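Local coordinates for protein maleylpyruvate isomerase (Ralstonia sp., PDB 2V6K) that catalyses the glutathione-dependent isomerisation of maleylpyruvate to fumarylpyruvate in naphthalene degradation, working as a homodimeric zeta-class glutathione transferase, at residues R95-I100 / E144-V149; T134-G139 / V170-S175. All coordinates share one frame; numbering follows the deposited sequence. Where two conformers were deposited one is given.

Interaction 1: R95-I100 / E144-V149; sequences RALAAI and EALLAV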
ATOM      1  N   ARG A  95       6.651   5.689   7.571  1.00  3.41           N
ATOM      2  CA  ARG A  95       5.713   4.735   6.981  1.00  3.26           C
ATOM      3  C   ARG A  95       4.584   5.429   6.227  1.00  3.67           C
ATOM      4  O   ARG A  95       4.117   4.912   5.216  1.00  4.38           O
ATOM      5  CB  ARG A  95       5.148   3.791   8.043  1.00  3.66           C
ATOM      6  CG  ARG A  95       6.136   2.755   8.539  1.00  3.92           C
ATOM      7  CD  ARG A  95       5.439   1.755   9.446  1.00  5.39           C
ATOM      8  NE  ARG A  95       6.315   0.646   9.825  1.00  4.99           N
ATOM      9  CZ  ARG A  95       6.638   0.317  11.070  1.00  5.18           C
ATOM     10  NH1 ARG A  95       6.159   1.006  12.106  1.00  6.11           N
ATOM     11  NH2 ARG A  95       7.439  -0.720  11.276  1.00  5.14           N
ATOM     12  N   ALA A  96       4.137   6.586   6.711  1.00  3.17           N
ATOM     13  CA  ALA A  96       3.060   7.319   6.040  1.00  3.26           C
ATOM     14  C   ALA A  96       3.525   7.856   4.690  1.00  3.74           C
ATOM     15  O   ALA A  96       2.809   7.743   3.688  1.00  4.29           O
ATOM     16  CB  ALA A  96       2.536   8.443   6.918  1.00  3.58           C
ATOM     17  N   LEU A  97       4.725   8.431   4.658  1.00  3.42           N
ATOM     18  CA  LEU A  97       5.301   8.913   3.404  1.00  3.18           C
ATOM     19  C   LEU A  97       5.406   7.773   2.400  1.00  3.37           C
ATOM     20  O   LEU A  97       5.001   7.908   1.241  1.00  4.28           O
ATOM     21  CB  LEU A  97       6.679   9.542   3.643  1.00  3.42           C
ATOM     22  CG  LEU A  97       6.673  10.911   4.331  1.00  4.86           C
ATOM     23  CD1 LEU A  97       8.079  11.295   4.761  1.00  7.52           C
ATOM     24  CD2 LEU A  97       6.075  11.986   3.430  1.00  6.78           C
ATOM     25  N   ALA A  98       5.931   6.636   2.852  1.00  3.97           N
ATOM     26  CA  ALA A  98       6.074   5.476   1.980  1.00  3.52           C
ATOM     27  C   ALA A  98       4.720   5.031   1.455  1.00  3.58           C
ATOM     28  O   ALA A  98       4.591   4.723   0.271  1.00  4.47           O
ATOM     29  CB  ALA A  98       6.768   4.332   2.710  1.00  3.75           C
ATOM     30  N   ALA A  99       3.715   4.995   2.325  1.00  3.86           N
ATOM     31  CA  ALA A  99       2.403   4.493   1.937  1.00  4.02           C
ATOM     32  C   ALA A  99       1.668   5.420   0.967  1.00  3.90           C
ATOM     33  O   ALA A  99       0.878   4.947   0.156  1.00  4.07           O
ATOM     34  CB  ALA A  99       1.558   4.223   3.179  1.00  4.14           C
ATOM     35  N   ILE A 100       1.916   6.733   1.030  1.00  3.71           N
ATOM     36  CA  ILE A 100       1.359   7.627   0.007  1.00  3.57           C
ATOM     37  C   ILE A 100       1.761   7.101  -1.370  1.00  4.03           C
ATOM     38  O   ILE A 100       0.926   6.972  -2.270  1.00  4.87           O
ATOM     39  CB  ILE A 100       1.851   9.080   0.179  1.00  3.40           C
ATOM     40  CG1 ILE A 100       1.225   9.697   1.434  1.00  5.10           C
ATOM     41  CG2 ILE A 100       1.538   9.927  -1.072  1.00  5.36           C
ATOM     42  CD1 ILE A 100       1.800  11.045   1.805  1.00  6.01           C
ATOM     43  N   GLU A 144       4.911  16.404  -0.821  1.00  4.54           N
ATOM     44  CA  GLU A 144       5.601  17.696  -0.785  1.00  4.12           C
ATOM     45  C   GLU A 144       5.177  18.537   0.415  1.00  4.85           C
ATOM     46  O   GLU A 144       6.022  19.142   1.088  1.00  5.10           O
ATOM     47  CB  GLU A 144       5.329  18.458  -2.084  1.00  4.47           C
ATOM     48  CG  GLU A 144       6.030  19.803  -2.202  1.00  3.67           C
ATOM     49  CD  GLU A 144       7.485  19.703  -2.632  1.00  5.16           C
ATOM     50  OE1 GLU A 144       7.973  18.593  -2.945  1.00  5.00           O
ATOM     51  OE2 GLU A 144       8.138  20.765  -2.666  1.00  4.77           O
ATOM     52  N   ALA A 145       3.871  18.585   0.682  1.00  5.17           N
ATOM     53  CA  ALA A 145       3.356  19.343   1.823  1.00  6.00           C
ATOM     54  C   ALA A 145       3.907  18.791   3.135  1.00  6.20           C
ATOM     55  O   ALA A 145       4.257  19.561   4.039  1.00  7.77           O
ATOM     56  CB  ALA A 145       1.840  19.327   1.831  1.00  7.32           C
ATOM     57  N   LEU A 146       3.994  17.467   3.241  1.00  5.91           N
ATOM     58  CA  LEU A 146       4.543  16.843   4.448  1.00  6.78           C
ATOM     59  C   LEU A 146       6.029  17.109   4.628  1.00  7.79           C
ATOM     60  O   LEU A 146       6.487  17.321   5.756  1.00  8.50           O
ATOM     61  CB  LEU A 146       4.239  15.343   4.477  1.00  7.11           C
ATOM     62  CG  LEU A 146       2.756  15.016   4.672  1.00  8.64           C
ATOM     63  CD1 LEU A 146       2.493  13.547   4.385  1.00 12.98           C
ATOM     64  CD2 LEU A 146       2.282  15.379   6.074  1.00 10.70           C
ATOM     65  N   LEU A 147       6.778  17.132   3.528  1.00  6.40           N
ATOM     66  CA  LEU A 147       8.206  17.480   3.579  1.00  7.07           C
ATOM     67  C   LEU A 147       8.415  18.893   4.100  1.00  8.22           C
ATOM     68  O   LEU A 147       9.407  19.169   4.779  1.00 10.05           O
ATOM     69  CB  LEU A 147       8.862  17.340   2.201  1.00  6.29           C
ATOM     70  CG  LEU A 147       8.982  15.937   1.602  1.00  6.82           C
ATOM     71  CD1 LEU A 147       9.715  15.982   0.272  1.00  8.15           C
ATOM     72  CD2 LEU A 147       9.688  14.991   2.556  1.00  9.67           C
ATOM     73  N   ALA A 148       7.472  19.779   3.784  1.00  8.38           N
ATOM     74  CA  ALA A 148       7.574  21.201   4.115  1.00 10.75           C
ATOM     75  C   ALA A 148       7.361  21.503   5.588  1.00 11.86           C
ATOM     76  O   ALA A 148       7.945  22.452   6.116  1.00 11.56           O
ATOM     77  CB  ALA A 148       6.591  22.001   3.279  1.00 11.18           C
ATOM     78  N   VAL A 149       6.512  20.722   6.251  1.00 13.00           N
ATOM     79  CA  VAL A 149       6.140  21.038   7.636  1.00 14.92           C
ATOM     80  C   VAL A 149       7.070  20.406   8.675  1.00 15.70           C
ATOM     81  O   VAL A 149       6.975  20.702   9.868  1.00 16.83           O
ATOM     82  CB  VAL A 149       4.645  20.720   7.951  1.00 15.48           C
ATOM     83  CG1 VAL A 149       3.725  21.691   7.224  1.00 17.00           C
ATOM     84  CG2 VAL A 149       4.293  19.278   7.617  1.00 13.50           C
TER

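Interaction 2: T134-G139 / V170-S175; sequences TWISAG and VPQVES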
ATOM      1  N   THR A 134      -2.470  12.504 -13.065  1.00  4.73           N
ATOM      2  CA  THR A 134      -3.490  12.816 -12.065  1.00  4.80           C
ATOM      3  C   THR A 134      -3.101  12.240 -10.701  1.00  4.29           C
ATOM      4  O   THR A 134      -3.086  12.956  -9.691  1.00  4.81           O
ATOM      5  CB  THR A 134      -4.878  12.307 -12.503  1.00  5.02           C
ATOM      6  OG1 THR A 134      -5.243  12.962 -13.725  1.00  5.57           O
ATOM      7  CG2 THR A 134      -5.939  12.601 -11.449  1.00  6.04           C
ATOM      8  N   TRP A 135      -2.767  10.955 -10.675  1.00  3.66           N
ATOM      9  CA  TRP A 135      -2.478  10.299  -9.399  1.00  4.46           C
ATOM     10  C   TRP A 135      -1.112  10.668  -8.846  1.00  4.32           C
ATOM     11  O   TRP A 135      -0.967  10.816  -7.630  1.00  4.39           O
ATOM     12  CB  TRP A 135      -2.712   8.783  -9.486  1.00  4.76           C
ATOM     13  CG  TRP A 135      -3.969   8.516 -10.255  1.00  4.63           C
ATOM     14  CD1 TRP A 135      -4.075   7.860 -11.445  1.00  4.93           C
ATOM     15  CD2 TRP A 135      -5.288   8.995  -9.939  1.00  4.13           C
ATOM     16  NE1 TRP A 135      -5.382   7.874 -11.876  1.00  4.65           N
ATOM     17  CE2 TRP A 135      -6.145   8.562 -10.970  1.00  3.70           C
ATOM     18  CE3 TRP A 135      -5.829   9.732  -8.874  1.00  4.90           C
ATOM     19  CZ2 TRP A 135      -7.514   8.855 -10.982  1.00  4.64           C
ATOM     20  CZ3 TRP A 135      -7.196  10.027  -8.886  1.00  5.15           C
ATOM     21  CH2 TRP A 135      -8.021   9.582  -9.935  1.00  5.30           C
ATOM     22  N   ILE A 136      -0.130  10.844  -9.722  1.00  4.09           N
ATOM     23  CA  ILE A 136       1.189  11.286  -9.277  1.00  4.01           C
ATOM     24  C   ILE A 136       1.111  12.692  -8.689  1.00  4.71           C
ATOM     25  O   ILE A 136       1.642  12.941  -7.606  1.00  4.92           O
ATOM     26  CB  ILE A 136       2.225  11.214 -10.413  1.00  4.64           C
ATOM     27  CG1 ILE A 136       2.515   9.749 -10.743  1.00  4.83           C
ATOM     28  CG2 ILE A 136       3.512  11.935 -10.014  1.00  4.85           C
ATOM     29  CD1 ILE A 136       3.222   9.530 -12.065  1.00  5.35           C
ATOM     30  N   SER A 137       0.433  13.613  -9.371  1.00  4.28           N
ATOM     31  CA  SER A 137       0.336  14.977  -8.869  0.50  4.46           C
ATOM     32  C   SER A 137      -0.405  15.052  -7.540  1.00  4.81           C
ATOM     33  O   SER A 137      -0.000  15.786  -6.648  1.00  4.61           O
ATOM     34  CB  SER A 137      -0.313  15.891  -9.900  0.50  4.89           C
ATOM     35  OG  SER A 137       0.498  15.965 -11.056  0.50  3.26           O
ATOM     36  N   ALA A 138      -1.483  14.284  -7.396  1.00  4.42           N
ATOM     37  CA  ALA A 138      -2.235  14.295  -6.147  1.00  4.61           C
ATOM     38  C   ALA A 138      -1.365  13.782  -5.000  1.00  4.43           C
ATOM     39  O   ALA A 138      -1.322  14.386  -3.921  1.00  5.14           O
ATOM     40  CB  ALA A 138      -3.508  13.461  -6.273  1.00  5.41           C
ATOM     41  N   GLY A 139      -0.665  12.677  -5.235  1.00  4.65           N
ATOM     42  CA  GLY A 139       0.192  12.090  -4.208  1.00  4.76           C
ATOM     43  C   GLY A 139       1.382  12.964  -3.873  1.00  3.83           C
ATOM     44  O   GLY A 139       1.721  13.124  -2.702  1.00  4.78           O
ATOM     45  N   VAL A 170      12.014   7.700  -4.790  1.00  6.17           N
ATOM     46  CA  VAL A 170      12.894   7.797  -5.950  1.00  6.08           C
ATOM     47  C   VAL A 170      12.329   7.083  -7.199  1.00  6.05           C
ATOM     48  O   VAL A 170      12.266   7.683  -8.266  1.00  5.65           O
ATOM     49  CB  VAL A 170      14.350   7.406  -5.591  1.00  6.18           C
ATOM     50  CG1 VAL A 170      15.188   7.168  -6.828  1.00  6.26           C
ATOM     51  CG2 VAL A 170      14.968   8.511  -4.738  1.00  6.78           C
ATOM     52  N   PRO A 171      11.900   5.814  -7.072  1.00  6.08           N
ATOM     53  CA  PRO A 171      11.281   5.178  -8.238  1.00  5.33           C
ATOM     54  C   PRO A 171      10.012   5.881  -8.709  1.00  6.37           C
ATOM     55  O   PRO A 171       9.727   5.904  -9.905  1.00  6.25           O
ATOM     56  CB  PRO A 171      10.962   3.766  -7.741  1.00  5.94           C
ATOM     57  CG  PRO A 171      11.927   3.545  -6.620  1.00  6.28           C
ATOM     58  CD  PRO A 171      11.988   4.882  -5.938  1.00  6.38           C
ATOM     59  N   GLN A 172       9.267   6.480  -7.786  1.00  5.43           N
ATOM     60  CA  GLN A 172       8.049   7.189  -8.163  1.00  5.09           C
ATOM     61  C   GLN A 172       8.351   8.453  -8.972  1.00  5.85           C
ATOM     62  O   GLN A 172       7.595   8.803  -9.893  1.00  6.38           O
ATOM     63  CB  GLN A 172       7.199   7.506  -6.933  1.00  6.05           C
ATOM     64  CG  GLN A 172       5.801   7.989  -7.283  1.00  6.81           C
ATOM     65  CD  GLN A 172       5.038   6.974  -8.102  1.00  6.91           C
ATOM     66  OE1 GLN A 172       4.611   5.940  -7.588  1.00  7.86           O
ATOM     67  NE2 GLN A 172       4.864   7.265  -9.395  1.00  6.34           N
ATOM     68  N   VAL A 173       9.451   9.131  -8.644  1.00  5.58           N
ATOM     69  CA  VAL A 173       9.875  10.300  -9.407  1.00  5.64           C
ATOM     70  C   VAL A 173      10.304   9.864 -10.813  1.00  5.36           C
ATOM     71  O   VAL A 173      10.013  10.547 -11.792  1.00  5.79           O
ATOM     72  CB  VAL A 173      11.002  11.069  -8.692  1.00  6.39           C
ATOM     73  CG1 VAL A 173      11.480  12.229  -9.546  1.00  8.52           C
ATOM     74  CG2 VAL A 173      10.517  11.586  -7.352  1.00  7.81           C
ATOM     75  N   GLU A 174      10.973   8.717 -10.907  1.00  6.22           N
ATOM     76  CA  GLU A 174      11.371   8.183 -12.200  1.00  6.56           C
ATOM     77  C   GLU A 174      10.141   7.902 -13.075  1.00  6.49           C
ATOM     78  O   GLU A 174      10.134   8.228 -14.269  1.00  6.63           O
ATOM     79  CB  GLU A 174      12.257   6.942 -12.016  1.00  7.21           C
ATOM     80  CG  GLU A 174      12.564   6.156 -13.292  1.00  8.39           C
ATOM     81  CD  GLU A 174      13.410   6.917 -14.297  1.00 14.41           C
ATOM     82  OE1 GLU A 174      14.132   7.860 -13.906  1.00 14.52           O
ATOM     83  OE2 GLU A 174      13.358   6.555 -15.491  1.00 16.98           O
ATOM     84  N   SER A 175       9.097   7.325 -12.480  1.00  6.22           N
ATOM     85  CA  SER A 175       7.850   7.079 -13.202  1.00  6.44           C
ATOM     86  C   SER A 175       7.201   8.391 -13.643  1.00  6.94           C
ATOM     87  O   SER A 175       6.714   8.505 -14.774  1.00  7.12           O
ATOM     88  CB  SER A 175       6.879   6.258 -12.345  1.00  5.69           C
ATOM     89  OG  SER A 175       5.669   6.010 -13.052  1.00  5.93           O
TER

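Interaction 1: R95-I100 / E144-V149
Leu146 reaches from helix 125-149 toward two side chains of helix 88-104, Leu97 and Ile100, which stand three residues apart and so lie on one side of that helix. The contact across the two segments is wholly apolar. The leading methyl of Leu146, CD1, meets both partners: it lies 3.7 Å from Ile100 CD1 and 4.0 Å from Leu97 CD2. Leu97 CD2 also touches the root of the same side chain, at 4.0 Å from Leu146 CB, because the two leucines run past each other in opposite directions and overlap along their lengths. Ile100 meets Leu146 differently, by the methyl at the end of its longer branch. That branch is extended (chi2 171°), which carries CD1 forward to the leucine. Branched aliphatic chains suit this place: the backbones stay 8.0 Å apart at the CA atoms of Leu97 and Leu146, and methyls must span the gap. Leu147 flanks the group more loosely, its CD2 4.6 Å from Leu97 CD1.

No hydrogen bond crosses between the segments. Much of the backbone bonding stays within each helix, as in the 2.9 Å bond from Ala99 N to Arg95 O, while Leu147 O takes a bond from Arg153 NE. Charged side chains are spent elsewhere: Glu144 accepts bonds from the backbone nitrogens of Leu188 and Ile189, and Arg95 forms a salt bridge with Glu72.

The small area of 149 Å² buried between the segments is one part of a wider packing. Leu97 also touches Ala165 of helix 164-178, Leu147 rests on Leu188 and Ile189 of helix 187-196, and Ile100 packs against Gln66 of the second subunit.

Interaction 2: T134-G139 / V170-S175
The side-chain nitrogen NE2 of Gln172 makes the closest approach to segment 134-139, lying 3.7 Å from Ile136 CG1 and 3.9 Å from Ile136 CD1. This is van der Waals packing, and no hydrogen bond links the two segments. The isoleucine branch comes up to the NH2 end of the amide, tilted out of its plane and beyond NE2, and does not cover the flat group. The glutamine gets there by folding: CG leaves opposite the backbone N (chi1 -168°), and the chain then bends at chi2 (59°), which brings the amide end toward the isoleucine. The long, flexible glutamine spans the gap, and its terminal NH2 packs against the isoleucine's methylene and methyl; the residue also touches Phe140.

One turn further on, Ser175 adds a lighter contact, with its OG 4.4 Å from Ile136 CD1. The serine is small enough to let the isoleucine's end methyl lie beside it. Just before Gln172, helix 164-178 kinks at Pro171, whose ring nitrogen has no hydrogen to give to the preceding turn.

Trp135, next to Ile136, faces elsewhere and meets Tyr116 of the second subunit. The packing of these two helices belongs to the all-helical C-terminal domain of glutathione transferases. Here it lies beside the glutathione site: Gln172 adjoins Ile105, and the Ser175 side chain is about 6 Å from the bound substrate analogue.

Overall arrangement
Both contacts lie in the helical C-terminal domain, and both draw on helix 125-149: interaction 2 uses its middle and interaction 1 its C-terminal part. Their centres are about 13 Å apart. Along the chain the segments alternate, 95-100, 134-139, 144-149 and 170-175, so the long helix packs by its middle against helix 164-178, later in sequence, and by its C-terminal part against helix 88-104, earlier in sequence. The two contacts meet where Ile100 CG2 lies 3.6 Å from Gly139 O. Ile105, a glutathione-binding residue, has side-chain neighbours in each, Ile100 and Gln172. The pair joins helix 125-149 to two helices, 88-104 and 164-178, that end in glutathione-binding residues, and each contact touches the second subunit.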